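Local coordinates for chitin oligosaccahride binding protein NagB1 (Paenibacillus sp. FPU-7, PDB 7EHP) that binds chitin oligosaccharides, probably N,N'-diacetylchitobiose and N,N',N''-triacetylchitotriose, as an extracellular solute-binding protein, at residues V14-K19 with K318-L323; L113-F118 with K305-E310; M312-L317 with M326-L331. All coordinates share one frame; numbering follows the deposited sequence.

Contact 1: residues V14-K19 with K318-L323. With NAG (2-acetamido-2-deoxy-beta-D-glucopyranose), chain C.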
loop_
_atom_site.group_PDB
_atom_site.type_symbol
_atom_site.label_atom_id
_atom_site.label_comp_id
_atom_site.label_asym_id
_atom_site.label_seq_id
_atom_site.Cartn_x
_atom_site.Cartn_y
_atom_site.Cartn_z
ATOM N N VAL A 14 -9.343 8.190 9.166
ATOM C CA VAL A 14 -8.502 7.222 9.888
ATOM C C VAL A 14 -8.232 7.681 11.321
ATOM O O VAL A 14 -7.192 7.351 11.906
ATOM C CB VAL A 14 -7.172 6.934 9.156
ATOM C CG1 VAL A 14 -7.428 6.305 7.778
ATOM C CG2 VAL A 14 -6.271 8.186 9.063
ATOM N N ARG A 15 -9.180 8.420 11.903
ATOM C CA ARG A 15 -9.009 8.948 13.255
ATOM C C ARG A 15 -8.698 7.851 14.273
ATOM O O ARG A 15 -7.862 8.043 15.165
ATOM C CB ARG A 15 -10.263 9.731 13.658
ATOM C CG ARG A 15 -10.327 10.154 15.122
ATOM C CD ARG A 15 -9.236 11.149 15.503
ATOM N NE ARG A 15 -9.078 11.234 16.957
ATOM C CZ ARG A 15 -7.935 11.543 17.573
ATOM N NH1 ARG A 15 -6.841 11.821 16.864
ATOM N NH2 ARG A 15 -7.890 11.592 18.903
ATOM N N LEU A 16 -9.346 6.689 14.167
ATOM C CA LEU A 16 -9.065 5.642 15.153
ATOM C C LEU A 16 -7.601 5.208 15.115
ATOM O O LEU A 16 -7.012 4.910 16.166
ATOM C CB LEU A 16 -9.984 4.439 14.931
ATOM C CG LEU A 16 -11.445 4.694 15.298
ATOM C CD1 LEU A 16 -12.312 3.575 14.745
ATOM C CD2 LEU A 16 -11.615 4.818 16.814
ATOM N N ARG A 17 -6.986 5.201 13.924
ATOM C CA ARG A 17 -5.567 4.850 13.829
ATOM C C ARG A 17 -4.685 5.898 14.506
ATOM O O ARG A 17 -3.681 5.547 15.137
ATOM C CB ARG A 17 -5.155 4.677 12.368
ATOM C CG ARG A 17 -5.900 3.559 11.641
ATOM C CD ARG A 17 -5.248 3.234 10.308
ATOM N NE ARG A 17 -4.095 2.351 10.462
ATOM C CZ ARG A 17 -3.429 1.816 9.443
ATOM N NH1 ARG A 17 -3.807 2.086 8.202
ATOM N NH2 ARG A 17 -2.383 1.024 9.658
ATOM N N LEU A 18 -5.031 7.186 14.380
ATOM C CA LEU A 18 -4.260 8.214 15.077
ATOM C C LEU A 18 -4.497 8.150 16.582
ATOM O O LEU A 18 -3.555 8.276 17.375
ATOM C CB LEU A 18 -4.600 9.603 14.553
ATOM C CG LEU A 18 -3.851 10.796 15.173
ATOM C CD1 LEU A 18 -2.340 10.562 15.322
ATOM C CD2 LEU A 18 -4.136 12.064 14.376
ATOM N N LYS A 19 -5.749 7.954 16.988
ATOM C CA LYS A 19 -6.053 7.791 18.403
ATOM C C LYS A 19 -5.242 6.654 19.017
ATOM O O LYS A 19 -4.784 6.764 20.164
ATOM C CB LYS A 19 -7.554 7.560 18.584
ATOM C CG LYS A 19 -7.986 7.366 20.028
ATOM C CD LYS A 19 -7.553 8.533 20.910
ATOM C CE LYS A 19 -8.410 8.591 22.178
ATOM N NZ LYS A 19 -8.023 7.489 23.102
ATOM N N LYS A 318 -9.584 -5.063 14.676
ATOM C CA LYS A 318 -10.978 -4.965 15.090
ATOM C C LYS A 318 -11.554 -3.593 14.778
ATOM O O LYS A 318 -12.690 -3.483 14.301
ATOM C CB LYS A 318 -11.071 -5.262 16.588
ATOM C CG LYS A 318 -12.469 -5.305 17.200
ATOM C CD LYS A 318 -12.361 -5.266 18.728
ATOM C CE LYS A 318 -13.691 -5.490 19.430
ATOM N NZ LYS A 318 -13.522 -5.434 20.920
ATOM N N GLU A 319 -10.779 -2.535 15.038
ATOM C CA GLU A 319 -11.272 -1.169 14.900
ATOM C C GLU A 319 -11.309 -0.692 13.456
ATOM O O GLU A 319 -12.171 0.113 13.085
ATOM C CB GLU A 319 -10.384 -0.224 15.702
ATOM C CG GLU A 319 -10.673 -0.197 17.173
ATOM C CD GLU A 319 -9.835 0.825 17.887
ATOM O OE1 GLU A 319 -9.998 0.954 19.124
ATOM O OE2 GLU A 319 -9.001 1.481 17.210
ATOM N N SER A 320 -10.373 -1.147 12.642
ATOM C CA SER A 320 -10.135 -0.499 11.375
ATOM C C SER A 320 -9.853 -1.469 10.239
ATOM O O SER A 320 -9.657 -1.014 9.115
ATOM C CB SER A 320 -8.972 0.498 11.517
ATOM O OG SER A 320 -9.328 1.636 12.290
ATOM N N GLY A 321 -9.825 -2.777 10.494
ATOM C CA GLY A 321 -9.655 -3.765 9.448
ATOM C C GLY A 321 -8.231 -3.999 9.003
ATOM O O GLY A 321 -8.010 -4.735 8.030
ATOM N N ILE A 322 -7.253 -3.401 9.677
ATOM C CA ILE A 322 -5.871 -3.552 9.239
ATOM C C ILE A 322 -5.357 -4.940 9.586
ATOM O O ILE A 322 -5.349 -5.346 10.754
ATOM C CB ILE A 322 -4.981 -2.436 9.810
ATOM C CG1 ILE A 322 -5.351 -1.100 9.151
ATOM C CG2 ILE A 322 -3.527 -2.722 9.558
ATOM C CD1 ILE A 322 -6.371 -0.378 9.798
ATOM N N LEU A 323 -4.890 -5.656 8.567
ATOM C CA LEU A 323 -4.461 -7.035 8.729
ATOM C C LEU A 323 -3.121 -7.108 9.469
ATOM O O LEU A 323 -2.206 -6.318 9.198
ATOM C CB LEU A 323 -4.359 -7.710 7.360
ATOM C CG LEU A 323 -5.661 -7.596 6.556
ATOM C CD1 LEU A 323 -5.483 -8.146 5.143
ATOM C CD2 LEU A 323 -6.821 -8.293 7.262
HETATM C C1 NAG C . -1.250 3.316 5.043
HETATM C C2 NAG C . -0.629 1.964 4.700
HETATM C C3 NAG C . 0.251 2.091 3.456
HETATM C C4 NAG C . -0.464 2.836 2.324
HETATM C C5 NAG C . -1.186 4.084 2.851
HETATM C C6 NAG C . -2.034 4.817 1.834
HETATM C C7 NAG C . -0.390 0.720 6.814
HETATM C C8 NAG C . 0.576 0.223 7.849
HETATM N N2 NAG C . 0.143 1.430 5.813
HETATM O O1 NAG C . -2.011 3.202 6.196
HETATM O O3 NAG C . 0.663 0.787 3.050
HETATM O O4 NAG C . 0.542 3.328 1.445
HETATM O O5 NAG C . -2.036 3.758 3.959
HETATM O O6 NAG C . -2.392 6.105 2.330
HETATM O O7 NAG C . -1.597 0.496 6.890
HETATM O O HOH W 1 -8.385 3.748 18.292
#
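R17 and I322 meet tip to tip where helix 15-31 passes the end of helix 310-320. The chain belongs to the bacterial extracellular solute-binding proteins, and R17 is part of its glycan pocket. From CB, the R17 side chain sets out with CG anti to the carbonyl carbon (chi1 -61°). R17 CG then passes S320 OG at 4.0 Å, a loose contact. R17 CD lies 3.8 Å from I322 CD1. The turn at chi3 (81°) places NE, which also lies by I322 CD1. The guanidinium then spreads over isoleucine: I322 CG1 sits against one face, over its centre, 3.5 Å from R17 CZ. With one face against I322, the guanidinium meets the sugar at its edge. Both terminal nitrogens of R17 donate to O7, the acetamido oxygen of the chain C N-acetylglucosamine, which lies at the guanidinium edge and in its plane. R17 NH1 is 3.0 Å from O7 of that sugar and R17 NH2 is 2.9 Å from it. The same sugar is also bonded by D44 and N284.

On the outer side the two helices meet more loosely. L16 CD1 rests 3.8 Å from the backbone O of E319. The carboxylate of E319 has R315 as its salt-bridge partner through OE1. Its other oxygen, OE2, faces L16. A water bridges the gap there, donating to L16 O at 2.8 Å and to E319 OE2 at 2.6 Å.

Contact 2: residues L113-F118 with K305-E310. With NAG (2-acetamido-2-deoxy-beta-D-glucopyranose), chain B.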
loop_
_atom_site.group_PDB
_atom_site.type_symbol
_atom_site.label_atom_id
_atom_site.label_comp_id
_atom_site.label_asym_id
_atom_site.label_seq_id
_atom_site.Cartn_x
_atom_site.Cartn_y
_atom_site.Cartn_z
ATOM N N LEU A 113 10.216 -2.281 11.113
ATOM C CA LEU A 113 9.229 -3.281 11.514
ATOM C C LEU A 113 7.903 -2.962 10.840
ATOM O O LEU A 113 7.366 -1.850 11.035
ATOM C CB LEU A 113 9.076 -3.330 13.043
ATOM C CG LEU A 113 10.317 -3.713 13.864
ATOM C CD1 LEU A 113 10.065 -3.579 15.379
ATOM C CD2 LEU A 113 10.816 -5.118 13.503
ATOM N N PRO A 114 7.334 -3.885 10.062
ATOM C CA PRO A 114 6.021 -3.633 9.464
ATOM C C PRO A 114 4.943 -3.675 10.527
ATOM O O PRO A 114 4.954 -4.540 11.409
ATOM C CB PRO A 114 5.862 -4.791 8.470
ATOM C CG PRO A 114 6.643 -5.890 9.098
ATOM C CD PRO A 114 7.868 -5.197 9.650
ATOM N N THR A 115 4.016 -2.720 10.456
ATOM C CA THR A 115 2.895 -2.730 11.383
ATOM C C THR A 115 1.688 -3.435 10.814
ATOM O O THR A 115 0.729 -3.661 11.555
ATOM C CB THR A 115 2.458 -1.312 11.768
ATOM O OG1 THR A 115 2.169 -0.568 10.580
ATOM C CG2 THR A 115 3.528 -0.599 12.634
ATOM N N ALA A 116 1.693 -3.731 9.514
ATOM C CA ALA A 116 0.541 -4.328 8.863
ATOM C C ALA A 116 0.994 -5.280 7.766
ATOM O O ALA A 116 2.081 -5.140 7.206
ATOM C CB ALA A 116 -0.375 -3.270 8.240
ATOM N N TYR A 117 0.134 -6.245 7.469
ATOM C CA TYR A 117 0.159 -6.959 6.205
ATOM C C TYR A 117 -0.911 -6.357 5.302
ATOM O O TYR A 117 -2.035 -6.101 5.747
ATOM C CB TYR A 117 -0.102 -8.454 6.412
ATOM C CG TYR A 117 -0.387 -9.215 5.141
ATOM C CD1 TYR A 117 0.649 -9.654 4.330
ATOM C CD2 TYR A 117 -1.698 -9.483 4.746
ATOM C CE1 TYR A 117 0.398 -10.353 3.167
ATOM C CE2 TYR A 117 -1.959 -10.185 3.593
ATOM C CZ TYR A 117 -0.904 -10.618 2.808
ATOM O OH TYR A 117 -1.158 -11.305 1.655
ATOM N N PHE A 118 -0.568 -6.126 4.043
ATOM C CA PHE A 118 -1.519 -5.551 3.100
ATOM C C PHE A 118 -1.766 -6.530 1.962
ATOM O O PHE A 118 -0.901 -7.346 1.639
ATOM C CB PHE A 118 -1.015 -4.184 2.548
ATOM C CG PHE A 118 -0.078 -4.292 1.363
ATOM C CD1 PHE A 118 -0.570 -4.374 0.060
ATOM C CD2 PHE A 118 1.296 -4.297 1.552
ATOM C CE1 PHE A 118 0.302 -4.481 -1.034
ATOM C CE2 PHE A 118 2.170 -4.406 0.480
ATOM C CZ PHE A 118 1.673 -4.489 -0.816
ATOM N N LYS A 305 7.691 -1.978 21.963
ATOM C CA LYS A 305 7.028 -2.916 22.861
ATOM C C LYS A 305 5.517 -2.736 22.835
ATOM O O LYS A 305 4.767 -3.715 22.911
ATOM C CB LYS A 305 7.571 -2.747 24.283
ATOM C CG LYS A 305 7.130 -3.854 25.210
ATOM C CD LYS A 305 7.912 -3.840 26.505
ATOM C CE LYS A 305 7.167 -4.640 27.564
ATOM N NZ LYS A 305 7.739 -4.468 28.922
ATOM N N ILE A 306 5.047 -1.496 22.709
ATOM C CA ILE A 306 3.608 -1.257 22.728
ATOM C C ILE A 306 2.997 -1.488 21.342
ATOM O O ILE A 306 2.026 -2.242 21.194
ATOM C CB ILE A 306 3.321 0.161 23.262
ATOM C CG1 ILE A 306 3.877 0.294 24.686
ATOM C CG2 ILE A 306 1.833 0.461 23.254
ATOM C CD1 ILE A 306 4.330 1.703 25.062
ATOM N N MET A 307 3.560 -0.865 20.301
ATOM C CA MET A 307 2.958 -0.984 18.966
ATOM C C MET A 307 2.969 -2.428 18.474
ATOM O O MET A 307 1.968 -2.930 17.950
ATOM C CB MET A 307 3.694 -0.076 17.978
ATOM C CG MET A 307 3.268 -0.220 16.499
ATOM S SD MET A 307 1.543 0.230 16.206
ATOM C CE MET A 307 1.693 1.963 15.797
ATOM N N TYR A 308 4.089 -3.116 18.642
ATOM C CA TYR A 308 4.253 -4.457 18.095
ATOM C C TYR A 308 3.899 -5.484 19.168
ATOM O O TYR A 308 4.718 -6.269 19.640
ATOM C CB TYR A 308 5.664 -4.629 17.556
ATOM C CG TYR A 308 5.967 -3.619 16.484
ATOM C CD1 TYR A 308 5.505 -3.810 15.187
ATOM C CD2 TYR A 308 6.707 -2.472 16.766
ATOM C CE1 TYR A 308 5.755 -2.876 14.196
ATOM C CE2 TYR A 308 6.966 -1.533 15.783
ATOM C CZ TYR A 308 6.491 -1.746 14.497
ATOM O OH TYR A 308 6.750 -0.835 13.506
ATOM N N SER A 309 2.628 -5.464 19.532
ATOM C CA SER A 309 2.079 -6.341 20.544
ATOM C C SER A 309 0.782 -6.915 20.012
ATOM O O SER A 309 0.146 -6.343 19.121
ATOM C CB SER A 309 1.802 -5.589 21.857
ATOM O OG SER A 309 0.684 -4.719 21.669
ATOM N N GLU A 310 0.373 -8.040 20.587
ATOM C CA GLU A 310 -0.879 -8.626 20.153
ATOM C C GLU A 310 -2.053 -7.724 20.493
ATOM O O GLU A 310 -3.034 -7.676 19.730
ATOM C CB GLU A 310 -1.020 -10.039 20.728
ATOM C CG GLU A 310 -2.370 -10.678 20.481
ATOM C CD GLU A 310 -2.324 -12.193 20.524
ATOM O OE1 GLU A 310 -1.207 -12.760 20.454
ATOM O OE2 GLU A 310 -3.409 -12.806 20.621
HETATM C C1 NAG B . 0.704 2.581 0.243
HETATM C C2 NAG B . 1.757 3.315 -0.582
HETATM C C3 NAG B . 2.016 2.570 -1.882
HETATM C C4 NAG B . 2.405 1.130 -1.584
HETATM C C5 NAG B . 1.340 0.465 -0.714
HETATM C C6 NAG B . 1.702 -0.942 -0.293
HETATM C C7 NAG B . 2.164 5.736 -0.480
HETATM C C8 NAG B . 1.647 7.086 -0.827
HETATM N N2 NAG B . 1.388 4.700 -0.834
HETATM O O3 NAG B . 3.066 3.214 -2.587
HETATM O O4 NAG B . 2.535 0.389 -2.790
HETATM O O5 NAG B . 1.131 1.223 0.485
HETATM O O6 NAG B . 2.984 -1.003 0.319
HETATM O O7 NAG B . 3.249 5.579 0.091
#
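Y308 lays its ring against L113 and reaches T115 with its hydroxyl, joining the end of helix 294-307 to strand 109-125. This strand belongs to the mixed sheet of the solute-binding protein fold. Y308 is the first residue beyond the helix and the centre of an inverse gamma turn. Its CG stands anti to the carbonyl carbon (chi1 -59°), which sends it toward strand 109-125.

L113 and Y308 cross obliquely. L113 CB comes down over the phenol end of one face, 3.4 Å from Y308 CZ. L113 CD1 covers the same face toward the CD2-CE2 rim and makes a CH-pi contact, 3.9 Å from the centroid of the Y308 ring. The opposite face is backed by M307 CG, over its centre. P114 O approaches the edge near the ring plane, 3.3 Å from Y308 CE1. T115 CG2 comes in obliquely, 3.3 Å from Y308 OH and 3.9 Å from M307 CG.

Y308 OH donates to L113 O at 2.7 Å, with a C=O...O angle of 125° and the donor well above the carbonyl plane. A leucine here has neither hydroxyl nor ring, so L113 O would probably lose a bond partner and a gap would be likely to open beside L113 CD1 and T115 CG2.

The strand carries on from here into the glycan pocket, to which T115, A116 and F118 belong. T115 OG1 makes a weak hydrogen bond to N284 O on the neighbouring strand 277-288. F118 offers a ring face to the chain B N-acetylglucosamine. The sugar's C6 stands over the centre of that face, and its O6 comes within 3.5 Å of F118 CE2.

Contact 3: residues M312-L317 with M326-L331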
loop_
_atom_site.group_PDB
_atom_site.type_symbol
_atom_site.label_atom_id
_atom_site.label_comp_id
_atom_site.label_asym_id
_atom_site.label_seq_id
_atom_site.Cartn_x
_atom_site.Cartn_y
_atom_site.Cartn_z
ATOM N N MET A 312 -2.137 -4.366 20.347
ATOM C CA MET A 312 -2.356 -3.303 19.383
ATOM C C MET A 312 -2.658 -3.871 17.996
ATOM O O MET A 312 -3.482 -3.315 17.263
ATOM C CB MET A 312 -1.152 -2.368 19.356
ATOM C CG MET A 312 -1.015 -1.503 20.609
ATOM S SD MET A 312 -2.428 -0.412 20.834
ATOM C CE MET A 312 -2.311 0.066 22.569
ATOM N N GLN A 313 -2.017 -4.991 17.635
ATOM C CA GLN A 313 -2.322 -5.669 16.378
ATOM C C GLN A 313 -3.792 -6.060 16.302
ATOM O O GLN A 313 -4.447 -5.863 15.266
ATOM C CB GLN A 313 -1.436 -6.905 16.226
ATOM C CG GLN A 313 0.010 -6.585 15.955
ATOM C CD GLN A 313 0.264 -6.220 14.501
ATOM O OE1 GLN A 313 0.336 -7.098 13.632
ATOM N NE2 GLN A 313 0.402 -4.927 14.227
ATOM N N LYS A 314 -4.333 -6.628 17.386
ATOM C CA LYS A 314 -5.756 -6.978 17.391
ATOM C C LYS A 314 -6.635 -5.737 17.346
ATOM O O LYS A 314 -7.665 -5.720 16.655
ATOM C CB LYS A 314 -6.105 -7.801 18.630
ATOM C CG LYS A 314 -5.783 -9.280 18.538
ATOM C CD LYS A 314 -6.092 -9.971 19.866
ATOM C CE LYS A 314 -6.261 -11.465 19.700
ATOM N NZ LYS A 314 -6.123 -12.155 21.010
ATOM N N ARG A 315 -6.248 -4.692 18.086
ATOM C CA ARG A 315 -7.053 -3.477 18.146
ATOM C C ARG A 315 -7.247 -2.876 16.753
ATOM O O ARG A 315 -8.375 -2.562 16.343
ATOM C CB ARG A 315 -6.394 -2.475 19.095
ATOM C CG ARG A 315 -7.048 -1.101 19.092
ATOM C CD ARG A 315 -6.604 -0.255 20.279
ATOM N NE ARG A 315 -7.045 1.140 20.142
ATOM C CZ ARG A 315 -6.669 2.128 20.950
ATOM N NH1 ARG A 315 -5.851 1.871 21.971
ATOM N NH2 ARG A 315 -7.112 3.367 20.749
ATOM N N GLN A 316 -6.158 -2.718 16.002
ATOM C CA GLN A 316 -6.268 -2.086 14.694
ATOM C C GLN A 316 -6.991 -2.994 13.715
ATOM O O GLN A 316 -7.623 -2.510 12.770
ATOM C CB GLN A 316 -4.888 -1.697 14.171
ATOM C CG GLN A 316 -3.997 -2.896 13.897
ATOM C CD GLN A 316 -2.707 -2.513 13.217
ATOM O OE1 GLN A 316 -2.255 -1.368 13.326
ATOM N NE2 GLN A 316 -2.101 -3.468 12.500
ATOM N N LEU A 317 -6.941 -4.309 13.941
ATOM C CA LEU A 317 -7.725 -5.223 13.115
ATOM C C LEU A 317 -9.214 -5.056 13.392
ATOM O O LEU A 317 -10.019 -4.908 12.466
ATOM C CB LEU A 317 -7.291 -6.669 13.368
ATOM C CG LEU A 317 -8.184 -7.711 12.690
ATOM C CD1 LEU A 317 -8.102 -7.547 11.165
ATOM C CD2 LEU A 317 -7.801 -9.132 13.093
ATOM N N MET A 326 2.032 -9.433 12.523
ATOM C CA MET A 326 2.618 -10.420 13.430
ATOM C C MET A 326 1.719 -11.647 13.587
ATOM O O MET A 326 0.561 -11.668 13.159
ATOM C CB MET A 326 2.931 -9.800 14.809
ATOM C CG MET A 326 3.484 -8.368 14.766
ATOM S SD MET A 326 3.586 -7.495 16.354
ATOM C CE MET A 326 5.032 -8.221 17.078
ATOM N N LYS A 327 2.283 -12.690 14.189
ATOM C CA LYS A 327 1.527 -13.905 14.479
ATOM C C LYS A 327 0.599 -13.667 15.666
ATOM O O LYS A 327 1.038 -13.185 16.713
ATOM C CB LYS A 327 2.469 -15.076 14.768
ATOM C CG LYS A 327 3.527 -15.329 13.692
ATOM C CD LYS A 327 3.775 -16.831 13.482
ATOM C CE LYS A 327 4.938 -17.122 12.519
ATOM N NZ LYS A 327 6.286 -16.877 13.123
ATOM N N LEU A 328 -0.683 -14.008 15.504
ATOM C CA LEU A 328 -1.715 -13.758 16.502
ATOM C C LEU A 328 -2.249 -15.059 17.097
ATOM O O LEU A 328 -2.217 -16.116 16.457
ATOM C CB LEU A 328 -2.885 -12.969 15.905
ATOM C CG LEU A 328 -2.828 -11.444 16.004
ATOM C CD1 LEU A 328 -1.563 -10.903 15.385
ATOM C CD2 LEU A 328 -4.023 -10.850 15.311
ATOM N N SER A 329 -2.764 -14.957 18.331
ATOM C CA SER A 329 -3.312 -16.115 19.038
ATOM C C SER A 329 -4.767 -16.363 18.660
ATOM O O SER A 329 -5.164 -17.515 18.441
ATOM C CB SER A 329 -3.205 -15.924 20.559
ATOM O OG SER A 329 -1.865 -15.978 21.034
ATOM N N ASP A 330 -5.567 -15.299 18.569
ATOM C CA ASP A 330 -7.015 -15.417 18.447
ATOM C C ASP A 330 -7.510 -14.969 17.077
ATOM O O ASP A 330 -8.039 -15.790 16.319
ATOM C CB ASP A 330 -7.680 -14.614 19.579
ATOM C CG ASP A 330 -9.143 -14.963 19.778
ATOM O OD1 ASP A 330 -9.822 -15.290 18.789
ATOM O OD2 ASP A 330 -9.607 -14.933 20.942
ATOM N N LEU A 331 -7.370 -13.680 16.744
ATOM C CA LEU A 331 -7.671 -13.142 15.413
ATOM C C LEU A 331 -9.102 -13.441 14.946
ATOM O O LEU A 331 -9.448 -13.200 13.784
ATOM C CB LEU A 331 -6.627 -13.660 14.401
ATOM C CG LEU A 331 -6.623 -13.299 12.902
ATOM C CD1 LEU A 331 -5.227 -12.955 12.403
ATOM C CD2 LEU A 331 -7.192 -14.443 12.067
#
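Q313 lays its CG against the thioether of M326, 3.7 Å from SD, and the two side chains cross at about a right angle. The glutamine chain bends at chi2 (-79°), which turns CD back toward the loop. Q313 OE1 then accepts a hydrogen bond from M326 N at 3.1 Å, with an N-H...O angle of 150°. A325 N adds a weak bond to the same oxygen. The other end of the amide is engaged too, since Q313 NE2 donates to T115 O. Bonds at both ends fix the rotation of this buried amide. M326 CG packs by the amide as well, 3.6 Å from Q313 OE1.

In this part of the solute-binding protein fold, helix 310-320 is followed by the short strand 323-324, and the loop leading on to helix 336-344 runs back beside the helix. M326 also touches Y308 and F98, which places it on the inner side of the loop.

Further out, L328 sits over the helix surface. L328 CD1 lies 4.1 Å from Q313 CB, and L328 CD2 lies 4.0 Å from K314 CG. K314 and L328 slide past each other in opposite directions. Beyond CG the lysine is extended and carries its tip across the D330 side chain. NZ has its salt bridge with E310. D330 OD2 is 4.5 Å from K314 NZ, too far for a second one, and this end of the loop, D330 and L331 included, is poorly ordered. One turn on, L317 CD2 makes a loose apolar contact with L331 CG at 4.3 Å.

Contact 2 is wholly buried, contact 1 is mostly buried, with L16 exposed, and contact 3 runs from a buried end to the surface. Contacts 1 and 3 share helix 310-320, which follows helix 294-307 of contact 2. The strand of contact 2 ties them together. T115 O takes a hydrogen bond from Q316, and L323 pairs with Y117 through the backbone. The chemistry changes with place. Contact 2 is aromatic and apolar packing closed by one hydroxyl. Contact 1 sets a charged group on an aliphatic floor beside the sugar. Contact 3 joins amide to backbone inside and has loose lysine and leucine contacts outside.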